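Local coordinates for protein DMATS type aromatic prenyltransferase (Micromonospora olivasterospora, PDB 6ZRY) that probably transfers a dimethylallyl group to the indole ring of tryptophan, as a 6-dimethylallyl tryptophan synthase of the ABBA-barrel type, at residues L4-H9 with V39-L44; D56-P60 with A347-R351; G79-G83 with A94-F98; R291-A295 with T305-D309. Residues are numbered along the deposited sequence.

Contact 1. Residues L4-H9 with V39-L44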
loop_
_atom_site.group_PDB
_atom_site.type_symbol
_atom_site.label_atom_id
_atom_site.label_comp_id
_atom_site.label_asym_id
_atom_site.label_seq_id
_atom_site.Cartn_x
_atom_site.Cartn_y
_atom_site.Cartn_z
ATOM N N LEU A 4 -2.572 -12.874 -24.533
ATOM C CA LEU A 4 -2.497 -11.645 -23.723
ATOM C C LEU A 4 -1.260 -11.718 -22.868
ATOM O O LEU A 4 -0.950 -12.816 -22.388
ATOM C CB LEU A 4 -3.753 -11.521 -22.885
ATOM C CG LEU A 4 -5.006 -11.210 -23.690
ATOM C CD1 LEU A 4 -6.240 -11.260 -22.815
ATOM C CD2 LEU A 4 -4.880 -9.861 -24.323
ATOM N N SER A 5 -0.554 -10.600 -22.730
ATOM C CA SER A 5 0.529 -10.425 -21.736
ATOM C C SER A 5 0.000 -9.776 -20.448
ATOM O O SER A 5 -1.093 -9.178 -20.427
ATOM C CB SER A 5 1.645 -9.609 -22.308
ATOM O OG SER A 5 1.209 -8.269 -22.537
ATOM N N VAL A 6 0.815 -9.805 -19.412
ATOM C CA VAL A 6 0.530 -9.065 -18.171
ATOM C C VAL A 6 0.391 -7.577 -18.493
ATOM O O VAL A 6 -0.534 -6.975 -17.978
ATOM C CB VAL A 6 1.605 -9.328 -17.126
ATOM C CG1 VAL A 6 1.344 -8.531 -15.860
ATOM C CG2 VAL A 6 1.735 -10.820 -16.856
ATOM N N SER A 7 1.278 -7.004 -19.300
ATOM C CA SER A 7 1.198 -5.581 -19.711
ATOM C C SER A 7 -0.149 -5.301 -20.405
ATOM O O SER A 7 -0.781 -4.232 -20.131
ATOM C CB SER A 7 2.350 -5.195 -20.603
ATOM O OG SER A 7 2.121 -3.895 -21.174
ATOM N N ASP A 8 -0.554 -6.167 -21.321
ATOM C CA ASP A 8 -1.826 -6.007 -22.069
ATOM C C ASP A 8 -2.967 -5.800 -21.060
ATOM O O ASP A 8 -3.710 -4.792 -21.198
ATOM C CB ASP A 8 -2.123 -7.211 -22.962
ATOM C CG ASP A 8 -1.189 -7.409 -24.141
ATOM O OD1 ASP A 8 -0.508 -6.461 -24.526
ATOM O OD2 ASP A 8 -1.111 -8.543 -24.610
ATOM N N HIS A 9 -3.053 -6.681 -20.056
ATOM C CA HIS A 9 -4.091 -6.654 -19.004
ATOM C C HIS A 9 -3.952 -5.355 -18.193
ATOM O O HIS A 9 -4.942 -4.591 -18.103
ATOM C CB HIS A 9 -3.992 -7.913 -18.158
ATOM C CG HIS A 9 -5.205 -8.155 -17.313
ATOM N ND1 HIS A 9 -6.420 -8.505 -17.853
ATOM C CD2 HIS A 9 -5.398 -8.075 -15.981
ATOM C CE1 HIS A 9 -7.319 -8.636 -16.859
ATOM N NE2 HIS A 9 -6.713 -8.386 -15.728
ATOM N N VAL A 39 8.160 -8.802 -16.494
ATOM C CA VAL A 39 6.782 -9.333 -16.329
ATOM C C VAL A 39 5.880 -8.783 -17.434
ATOM O O VAL A 39 4.942 -9.495 -17.851
ATOM C CB VAL A 39 6.260 -8.997 -14.934
ATOM C CG1 VAL A 39 4.773 -9.251 -14.796
ATOM C CG2 VAL A 39 7.044 -9.749 -13.894
ATOM N N GLY A 40 6.132 -7.553 -17.895
ATOM C CA GLY A 40 5.242 -6.894 -18.854
ATOM C C GLY A 40 4.936 -7.797 -20.055
ATOM O O GLY A 40 3.761 -8.059 -20.383
ATOM N N PRO A 41 5.969 -8.265 -20.788
ATOM C CA PRO A 41 5.749 -9.082 -21.972
ATOM C C PRO A 41 5.374 -10.546 -21.725
ATOM O O PRO A 41 5.112 -11.269 -22.707
ATOM C CB PRO A 41 7.117 -9.044 -22.694
ATOM C CG PRO A 41 7.845 -7.891 -22.071
ATOM C CD PRO A 41 7.376 -7.878 -20.636
ATOM N N ARG A 42 5.350 -10.969 -20.472
ATOM C CA ARG A 42 5.087 -12.366 -20.071
ATOM C C ARG A 42 3.632 -12.724 -20.384
ATOM O O ARG A 42 2.724 -11.975 -20.064
ATOM C CB ARG A 42 5.387 -12.538 -18.594
ATOM C CG ARG A 42 5.442 -13.978 -18.154
ATOM C CD ARG A 42 5.707 -14.089 -16.675
ATOM N NE ARG A 42 5.651 -15.479 -16.293
ATOM C CZ ARG A 42 6.679 -16.292 -16.294
ATOM N NH1 ARG A 42 7.872 -15.851 -16.635
ATOM N NH2 ARG A 42 6.526 -17.545 -15.902
ATOM N N PRO A 43 3.368 -13.853 -21.070
ATOM C CA PRO A 43 1.986 -14.272 -21.337
ATOM C C PRO A 43 1.185 -14.556 -20.054
ATOM O O PRO A 43 1.732 -15.141 -19.145
ATOM C CB PRO A 43 2.140 -15.561 -22.161
ATOM C CG PRO A 43 3.565 -15.504 -22.716
ATOM C CD PRO A 43 4.378 -14.740 -21.690
ATOM N N LEU A 44 -0.094 -14.160 -20.023
ATOM C CA LEU A 44 -1.042 -14.448 -18.903
ATOM C C LEU A 44 -1.237 -15.950 -18.719
ATOM O O LEU A 44 -1.566 -16.330 -17.616
ATOM C CB LEU A 44 -2.411 -13.818 -19.170
ATOM C CG LEU A 44 -2.552 -12.321 -19.000
ATOM C CD1 LEU A 44 -4.014 -11.932 -19.118
ATOM C CD2 LEU A 44 -1.969 -11.865 -17.675
#
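The loop 39-44 wraps round the start of helix 6-21, beginning with a type I turn from Val39 to Arg42 closed by Arg42 N to Val39 O at 3.0 Å. Val39 sets its CG1 3.7 Å from Val6 CG1. Gly40 O then accepts from Ser7 N at 2.9 Å, taking an amide of the helix's first turn that has no helical acceptor. Past Pro41, Arg42 does the same with its carbonyl: Val6 N to Arg42 O is 3.0 Å, while its guanidinium turns away to Pro47 O. Pro43 lies beside Ser5, CA to CA 4.1 Å, where the backbones form a single beta bridge. Leu44 closes the run, its N donating to Leu4 O at 2.9 Å and its CD2 lying 3.9 Å from Val6 CG2. Ser5 and Asp8 complete a capping box, with Asp8 N to Ser5 OG 3.0 Å and Ser5 N to Asp8 OD2 2.8 Å. The helix start is thus capped twice over: by its own side chains and by carbonyls lent from the loop.

Contact 2. Residues D56-P60 with A347-R351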
loop_
_atom_site.group_PDB
_atom_site.type_symbol
_atom_site.label_atom_id
_atom_site.label_comp_id
_atom_site.label_asym_id
_atom_site.label_seq_id
_atom_site.Cartn_x
_atom_site.Cartn_y
_atom_site.Cartn_z
ATOM N N ASP A 56 -2.732 -11.206 -3.903
ATOM C CA ASP A 56 -3.051 -12.612 -3.549
ATOM C C ASP A 56 -2.741 -13.531 -4.738
ATOM O O ASP A 56 -2.295 -14.664 -4.483
ATOM C CB ASP A 56 -4.513 -12.787 -3.127
ATOM C CG ASP A 56 -4.849 -12.238 -1.740
ATOM O OD1 ASP A 56 -3.943 -11.724 -1.038
ATOM O OD2 ASP A 56 -6.024 -12.297 -1.374
ATOM N N ASP A 57 -2.987 -13.092 -5.979
ATOM C CA ASP A 57 -2.778 -13.940 -7.174
ATOM C C ASP A 57 -1.353 -13.760 -7.717
ATOM O O ASP A 57 -1.052 -14.374 -8.732
ATOM C CB ASP A 57 -3.862 -13.728 -8.235
ATOM C CG ASP A 57 -3.769 -12.459 -9.065
ATOM O OD1 ASP A 57 -3.018 -11.548 -8.692
ATOM O OD2 ASP A 57 -4.439 -12.413 -10.108
ATOM N N HIS A 58 -0.508 -12.983 -7.005
ATOM C CA HIS A 58 0.934 -12.770 -7.281
ATOM C C HIS A 58 1.154 -11.853 -8.491
ATOM O O HIS A 58 2.312 -11.754 -8.959
ATOM C CB HIS A 58 1.655 -14.110 -7.415
ATOM C CG HIS A 58 1.518 -14.944 -6.191
ATOM N ND1 HIS A 58 1.840 -14.460 -4.946
ATOM C CD2 HIS A 58 1.080 -16.208 -6.002
ATOM C CE1 HIS A 58 1.613 -15.403 -4.043
ATOM N NE2 HIS A 58 1.172 -16.473 -4.659
ATOM N N THR A 59 0.124 -11.164 -8.964
ATOM C CA THR A 59 0.311 -10.014 -9.860
ATOM C C THR A 59 1.222 -9.041 -9.114
ATOM O O THR A 59 0.930 -8.714 -7.976
ATOM C CB THR A 59 -1.005 -9.356 -10.262
ATOM O OG1 THR A 59 -1.920 -10.318 -10.802
ATOM C CG2 THR A 59 -0.763 -8.279 -11.286
ATOM N N PRO A 60 2.360 -8.575 -9.678
ATOM C CA PRO A 60 3.256 -7.692 -8.924
ATOM C C PRO A 60 2.863 -6.210 -8.885
ATOM O O PRO A 60 3.691 -5.400 -8.643
ATOM C CB PRO A 60 4.598 -7.891 -9.664
ATOM C CG PRO A 60 4.172 -8.124 -11.107
ATOM C CD PRO A 60 2.892 -8.928 -11.013
ATOM N N ALA A 347 -5.632 -6.307 -9.806
ATOM C CA ALA A 347 -5.512 -6.557 -11.252
ATOM C C ALA A 347 -6.195 -7.875 -11.638
ATOM O O ALA A 347 -6.729 -7.949 -12.733
ATOM C CB ALA A 347 -4.052 -6.561 -11.629
ATOM N N GLU A 348 -6.147 -8.883 -10.781
ATOM C CA GLU A 348 -6.671 -10.235 -11.074
ATOM C C GLU A 348 -6.131 -10.703 -12.441
ATOM O O GLU A 348 -6.907 -11.286 -13.256
ATOM C CB GLU A 348 -8.195 -10.244 -11.073
ATOM C CG GLU A 348 -8.822 -9.885 -9.736
ATOM C CD GLU A 348 -10.346 -9.993 -9.677
ATOM O OE1 GLU A 348 -10.841 -10.404 -8.653
ATOM O OE2 GLU A 348 -11.038 -9.577 -10.670
ATOM N N ALA A 349 -4.847 -10.510 -12.683
ATOM C CA ALA A 349 -4.201 -10.944 -13.935
ATOM C C ALA A 349 -4.121 -12.482 -13.970
ATOM O O ALA A 349 -4.106 -13.030 -15.085
ATOM C CB ALA A 349 -2.850 -10.299 -14.097
ATOM N N TYR A 350 -4.075 -13.152 -12.828
ATOM C CA TYR A 350 -3.827 -14.617 -12.739
ATOM C C TYR A 350 -5.018 -15.382 -12.211
ATOM O O TYR A 350 -5.190 -16.516 -12.663
ATOM C CB TYR A 350 -2.600 -14.897 -11.876
ATOM C CG TYR A 350 -1.327 -14.467 -12.530
ATOM C CD1 TYR A 350 -0.912 -15.071 -13.702
ATOM C CD2 TYR A 350 -0.570 -13.418 -12.035
ATOM C CE1 TYR A 350 0.238 -14.677 -14.350
ATOM C CE2 TYR A 350 0.579 -12.988 -12.682
ATOM C CZ TYR A 350 0.991 -13.627 -13.842
ATOM O OH TYR A 350 2.126 -13.228 -14.464
ATOM N N ARG A 351 -5.763 -14.830 -11.254
ATOM C CA ARG A 351 -6.848 -15.557 -10.572
ATOM C C ARG A 351 -7.921 -14.573 -10.129
ATOM O O ARG A 351 -7.560 -13.435 -9.696
ATOM C CB ARG A 351 -6.257 -16.341 -9.391
ATOM C CG ARG A 351 -7.214 -17.331 -8.759
ATOM C CD ARG A 351 -6.499 -18.326 -7.873
ATOM N NE ARG A 351 -7.444 -19.316 -7.341
ATOM C CZ ARG A 351 -8.183 -19.177 -6.231
ATOM N NH1 ARG A 351 -8.091 -18.082 -5.479
ATOM N NH2 ARG A 351 -9.009 -20.150 -5.874
HETATM O O HOH W 1 -4.389 -9.225 -8.447
#
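Asp57 is the hub where the loop leading into strand 61-68 meets the tail that leaves strand 341-346. Asp56, just before it, turns the other way, to Arg281 of the tryptophan pocket and to Arg256. Asp57 points its carboxylate into the bend of 347-351, and OD2 takes two successive amides, Tyr350 N at 2.8 Å and Arg351 N at 3.0 Å. OD1 serves its own loop: it accepts from Thr59 N at 3.2 Å, making an Asx turn, and from Thr59 OG1 at 2.7 Å. A water bridges the same Asp57 OD1 (2.7 Å) to Glu348 N (2.9 Å). His58, in a left-handed backbone conformation, carries the chain round the turn, and its ND1 bonds to Ser52 O. Thr59 packs its CG2 3.7 Å from Ala347 CB, and its OG1 receives a weak bond from Ala349 N at 3.5 Å. One carboxylate therefore gathers amides from two irregular segments, joining residues more than 290 positions apart without a beta ladder between them.

Contact 3. Residues G79-G83 with A94-F98; sequences GETLG and ATRGF
This contact seats helix 88-106 against the chain leaving strand 71-79, within one strand-loop-helix unit of the ABBA barrel. Residues 79-83 run extended: Glu80 has phi/psi -146/156°, Thr81 -99/116° and Leu82 -75/148°. Residues 94-98 are regular helix, with Phe98 N bonded to Ala94 O at 3.0 Å. In register, Thr81 faces Thr95 (CA to CA 4.7 Å) and Gly83 faces Ala94 (5.4 Å).

One hydrogen bond crosses the gap: Thr81 N donates to Thr95 OG1 at 2.9 Å, with an N-H...O angle of 153°. Thr95 is in the m rotamer (chi1 -58°), and its OG1 is also bonded to Asn91 O. Thr81, likewise m (chi1 -42°), bonds through OG1 to Leu35 O, and Asn91 OD1 takes up Gly83 N.

The remaining contacts are van der Waals. Ala94 CB nestles against the extended chain, 3.4 Å from Thr81 O, 3.6 Å from Leu82 O, 3.9 Å from Thr81 CG2 and 4.1 Å from Gly83 CA. Glu80 CB lies 3.8 Å from Thr95 OG1. Phe98 (chi1 168°, t) brings CB to 3.9 Å from Thr81 OG1 while its ring runs on to Cys133 of strand 131-138. The methyl of Ala94 fits against the extended backbone, and the hydroxyl of Thr95 satisfies the Thr81 amide inside a largely buried interface.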
loop_
_atom_site.group_PDB
_atom_site.type_symbol
_atom_site.label_atom_id
_atom_site.label_comp_id
_atom_site.label_asym_id
_atom_site.label_seq_id
_atom_site.Cartn_x
_atom_site.Cartn_y
_atom_site.Cartn_z
ATOM N N GLY A 79 3.825 -1.685 -6.512
ATOM C CA GLY A 79 4.339 -2.938 -7.073
ATOM C C GLY A 79 5.831 -3.036 -7.050
ATOM O O GLY A 79 6.486 -2.267 -6.308
ATOM N N GLU A 80 6.355 -4.008 -7.800
ATOM C CA GLU A 80 7.783 -4.304 -7.812
ATOM C C GLU A 80 8.175 -4.767 -9.213
ATOM O O GLU A 80 7.320 -5.263 -9.954
ATOM C CB GLU A 80 8.162 -5.323 -6.723
ATOM C CG GLU A 80 7.522 -6.683 -6.880
ATOM C CD GLU A 80 7.904 -7.679 -5.798
ATOM O OE1 GLU A 80 8.955 -7.491 -5.140
ATOM O OE2 GLU A 80 7.145 -8.641 -5.605
ATOM N N THR A 81 9.443 -4.600 -9.513
ATOM C CA THR A 81 10.105 -5.065 -10.742
ATOM C C THR A 81 10.831 -6.359 -10.414
ATOM O O THR A 81 11.776 -6.332 -9.604
ATOM C CB THR A 81 11.083 -4.042 -11.298
ATOM O OG1 THR A 81 10.549 -2.707 -11.231
ATOM C CG2 THR A 81 11.454 -4.375 -12.731
ATOM N N LEU A 82 10.426 -7.455 -11.035
ATOM C CA LEU A 82 11.039 -8.754 -10.759
ATOM C C LEU A 82 12.433 -8.798 -11.441
ATOM O O LEU A 82 12.618 -8.118 -12.464
ATOM C CB LEU A 82 10.109 -9.857 -11.244
ATOM C CG LEU A 82 8.772 -9.967 -10.495
ATOM C CD1 LEU A 82 8.028 -11.218 -10.927
ATOM C CD2 LEU A 82 8.952 -9.976 -8.971
ATOM N N GLY A 83 13.382 -9.510 -10.830
ATOM C CA GLY A 83 14.749 -9.679 -11.363
ATOM C C GLY A 83 14.799 -10.693 -12.499
ATOM O O GLY A 83 13.745 -11.343 -12.789
ATOM N N ALA A 94 16.400 -4.787 -9.411
ATOM C CA ALA A 94 15.553 -4.355 -10.549
ATOM C C ALA A 94 14.639 -3.193 -10.100
ATOM O O ALA A 94 14.479 -2.207 -10.859
ATOM C CB ALA A 94 14.768 -5.540 -11.102
ATOM N N THR A 95 14.040 -3.287 -8.909
ATOM C CA THR A 95 13.112 -2.251 -8.438
ATOM C C THR A 95 13.901 -0.966 -8.182
ATOM O O THR A 95 13.461 0.111 -8.622
ATOM C CB THR A 95 12.296 -2.764 -7.246
ATOM O OG1 THR A 95 11.584 -3.935 -7.650
ATOM C CG2 THR A 95 11.346 -1.723 -6.736
ATOM N N ARG A 96 15.034 -1.060 -7.493
ATOM C CA ARG A 96 15.854 0.129 -7.196
ATOM C C ARG A 96 16.373 0.715 -8.517
ATOM O O ARG A 96 16.321 1.945 -8.663
ATOM C CB ARG A 96 16.987 -0.203 -6.230
ATOM C CG ARG A 96 17.622 1.037 -5.631
ATOM C CD ARG A 96 18.957 0.757 -4.981
ATOM N NE ARG A 96 19.809 1.914 -5.151
ATOM C CZ ARG A 96 21.096 1.953 -4.854
ATOM N NH1 ARG A 96 21.775 3.068 -5.043
ATOM N NH2 ARG A 96 21.700 0.881 -4.369
ATOM N N GLY A 97 16.799 -0.144 -9.457
ATOM C CA GLY A 97 17.211 0.267 -10.806
ATOM C C GLY A 97 16.154 1.131 -11.475
ATOM O O GLY A 97 16.479 2.209 -11.954
ATOM N N PHE A 98 14.898 0.701 -11.439
ATOM C CA PHE A 98 13.767 1.470 -12.000
ATOM C C PHE A 98 13.638 2.824 -11.299
ATOM O O PHE A 98 13.518 3.844 -11.966
ATOM C CB PHE A 98 12.469 0.669 -11.888
ATOM C CG PHE A 98 11.246 1.473 -12.155
ATOM C CD1 PHE A 98 10.972 1.940 -13.424
ATOM C CD2 PHE A 98 10.361 1.784 -11.126
ATOM C CE1 PHE A 98 9.856 2.707 -13.663
ATOM C CE2 PHE A 98 9.227 2.527 -11.386
ATOM C CZ PHE A 98 8.976 2.988 -12.645
#

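Contact 4. Residues R291-A295 with T305-D309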
loop_
_atom_site.group_PDB
_atom_site.type_symbol
_atom_site.label_atom_id
_atom_site.label_comp_id
_atom_site.label_asym_id
_atom_site.label_seq_id
_atom_site.Cartn_x
_atom_site.Cartn_y
_atom_site.Cartn_z
ATOM N N ARG A 291 -18.288 -3.979 -2.407
ATOM C CA ARG A 291 -18.572 -2.684 -3.096
ATOM C C ARG A 291 -19.656 -1.950 -2.286
ATOM O O ARG A 291 -19.549 -0.749 -2.117
ATOM C CB ARG A 291 -18.979 -2.893 -4.560
ATOM C CG ARG A 291 -19.450 -1.605 -5.229
ATOM C CD ARG A 291 -20.945 -1.376 -5.056
ATOM N NE ARG A 291 -21.370 -0.060 -5.488
ATOM C CZ ARG A 291 -22.487 0.557 -5.092
ATOM N NH1 ARG A 291 -23.299 -0.009 -4.219
ATOM N NH2 ARG A 291 -22.772 1.761 -5.560
ATOM N N ASP A 292 -20.662 -2.684 -1.834
ATOM C CA ASP A 292 -21.808 -2.116 -1.065
ATOM C C ASP A 292 -21.310 -1.500 0.240
ATOM O O ASP A 292 -21.802 -0.423 0.577
ATOM C CB ASP A 292 -22.913 -3.154 -0.898
ATOM C CG ASP A 292 -23.614 -3.481 -2.217
ATOM O OD1 ASP A 292 -23.451 -2.689 -3.217
ATOM O OD2 ASP A 292 -24.306 -4.489 -2.261
ATOM N N ARG A 293 -20.359 -2.128 0.932
ATOM C CA ARG A 293 -19.824 -1.596 2.197
ATOM C C ARG A 293 -19.021 -0.344 1.920
ATOM O O ARG A 293 -19.150 0.618 2.657
ATOM C CB ARG A 293 -18.963 -2.629 2.906
ATOM C CG ARG A 293 -19.734 -3.853 3.330
ATOM C CD ARG A 293 -18.943 -4.681 4.284
ATOM N NE ARG A 293 -19.620 -5.910 4.641
ATOM C CZ ARG A 293 -19.032 -6.953 5.236
ATOM N NH1 ARG A 293 -17.737 -6.938 5.527
ATOM N NH2 ARG A 293 -19.724 -8.046 5.455
ATOM N N VAL A 294 -18.173 -0.377 0.911
ATOM C CA VAL A 294 -17.306 0.764 0.587
ATOM C C VAL A 294 -18.180 1.925 0.141
ATOM O O VAL A 294 -17.937 3.013 0.568
ATOM C CB VAL A 294 -16.258 0.392 -0.469
ATOM C CG1 VAL A 294 -15.476 1.622 -0.908
ATOM C CG2 VAL A 294 -15.325 -0.696 0.051
ATOM N N ALA A 295 -19.199 1.672 -0.682
ATOM C CA ALA A 295 -20.178 2.708 -1.074
ATOM C C ALA A 295 -20.838 3.331 0.163
ATOM O O ALA A 295 -20.974 4.587 0.207
ATOM C CB ALA A 295 -21.188 2.120 -2.018
ATOM N N THR A 305 -20.320 7.845 -5.054
ATOM C CA THR A 305 -20.153 6.402 -5.354
ATOM C C THR A 305 -19.993 6.181 -6.868
ATOM O O THR A 305 -19.615 5.087 -7.241
ATOM C CB THR A 305 -21.303 5.555 -4.799
ATOM O OG1 THR A 305 -22.497 5.907 -5.481
ATOM C CG2 THR A 305 -21.490 5.722 -3.307
ATOM N N ASP A 306 -20.278 7.193 -7.692
ATOM C CA ASP A 306 -20.067 7.142 -9.162
ATOM C C ASP A 306 -18.578 6.904 -9.463
ATOM O O ASP A 306 -18.288 6.116 -10.367
ATOM C CB ASP A 306 -20.580 8.411 -9.843
ATOM C CG ASP A 306 -22.092 8.493 -9.921
ATOM O OD1 ASP A 306 -22.773 7.463 -9.625
ATOM O OD2 ASP A 306 -22.582 9.573 -10.282
ATOM N N GLY A 307 -17.678 7.562 -8.726
ATOM C CA GLY A 307 -16.225 7.413 -8.917
ATOM C C GLY A 307 -15.782 5.995 -8.615
ATOM O O GLY A 307 -14.991 5.430 -9.401
ATOM N N LEU A 308 -16.284 5.451 -7.516
ATOM C CA LEU A 308 -16.030 4.063 -7.062
ATOM C C LEU A 308 -16.507 3.074 -8.140
ATOM O O LEU A 308 -15.728 2.213 -8.543
ATOM C CB LEU A 308 -16.777 3.823 -5.755
ATOM C CG LEU A 308 -16.829 2.364 -5.309
ATOM C CD1 LEU A 308 -15.476 1.906 -4.841
ATOM C CD2 LEU A 308 -17.871 2.158 -4.237
ATOM N N ASP A 309 -17.763 3.186 -8.560
ATOM C CA ASP A 309 -18.351 2.247 -9.538
ATOM C C ASP A 309 -17.630 2.364 -10.885
ATOM O O ASP A 309 -17.437 1.351 -11.501
ATOM C CB ASP A 309 -19.855 2.437 -9.652
ATOM C CG ASP A 309 -20.564 2.089 -8.369
ATOM O OD1 ASP A 309 -20.028 1.254 -7.608
ATOM O OD2 ASP A 309 -21.607 2.673 -8.110
#
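A forked salt bridge stands out here: Arg291 grips Asp309 with two nitrogens while holding Asp292 with the third. NE of Arg291 meets OD1 of Asp309 at 2.8 Å and NH2 of Arg291 meets OD2 at 2.9 Å, the carboxylate lying at the edge of the guanidinium. The motif is a helical hairpin, helices 287-300 and 305-315 joined by a short link and running nearly antiparallel on the outer side of the barrel. The segment axes come within 10.6 Å at 151°. The helices converge toward the link, CA to CA falling from 8.1 Å for Arg291 and Asp309 to 5.7 Å for Ala295 and Thr305. The long arginine spans the wider end, whereas at the narrower one Ala295 CB meets Thr305 CG2 at 3.8 Å.

Between these ends Leu308 fills the seam, with CD2 4.0 Å from Ala295 CB and CD1 3.9 Å from Val294 CG1. Val294 and Leu308 both also rest on Val343 of strand 341-346, and Val294 further touches Ile327 and Val330 of strand 327-333. The hairpin thus packs its apolar side on the sheet and keeps its ion pairs in the more open part of the seam. Completing the charge network, Arg291 NH1 donates to Asp292 OD1 at 2.9 Å within its own helix.

In the fold
Contacts 1, 2 and 3 form a continuous patch at one end of the barrel. Contact 1 touches contact 2 through His9 NE2 and Ala347 O, 3.0 Å apart and probably hydrogen-bonded, and Val6 CG2 lies 3.4 Å from Tyr350 OH. It meets contact 3 where Val39 CG2 packs 3.5 Å from Leu82 CD1. Contacts 2 and 3 join at Pro60 O and Glu80 N, 3.1 Å apart. Contact 4 stands apart, its centre about 32 Å from that of contact 3, across the chain's centre. The bound tryptophan lies about 8 Å from the His58 side chain, 9 Å from that of Glu80 and 13 Å from that of Val294.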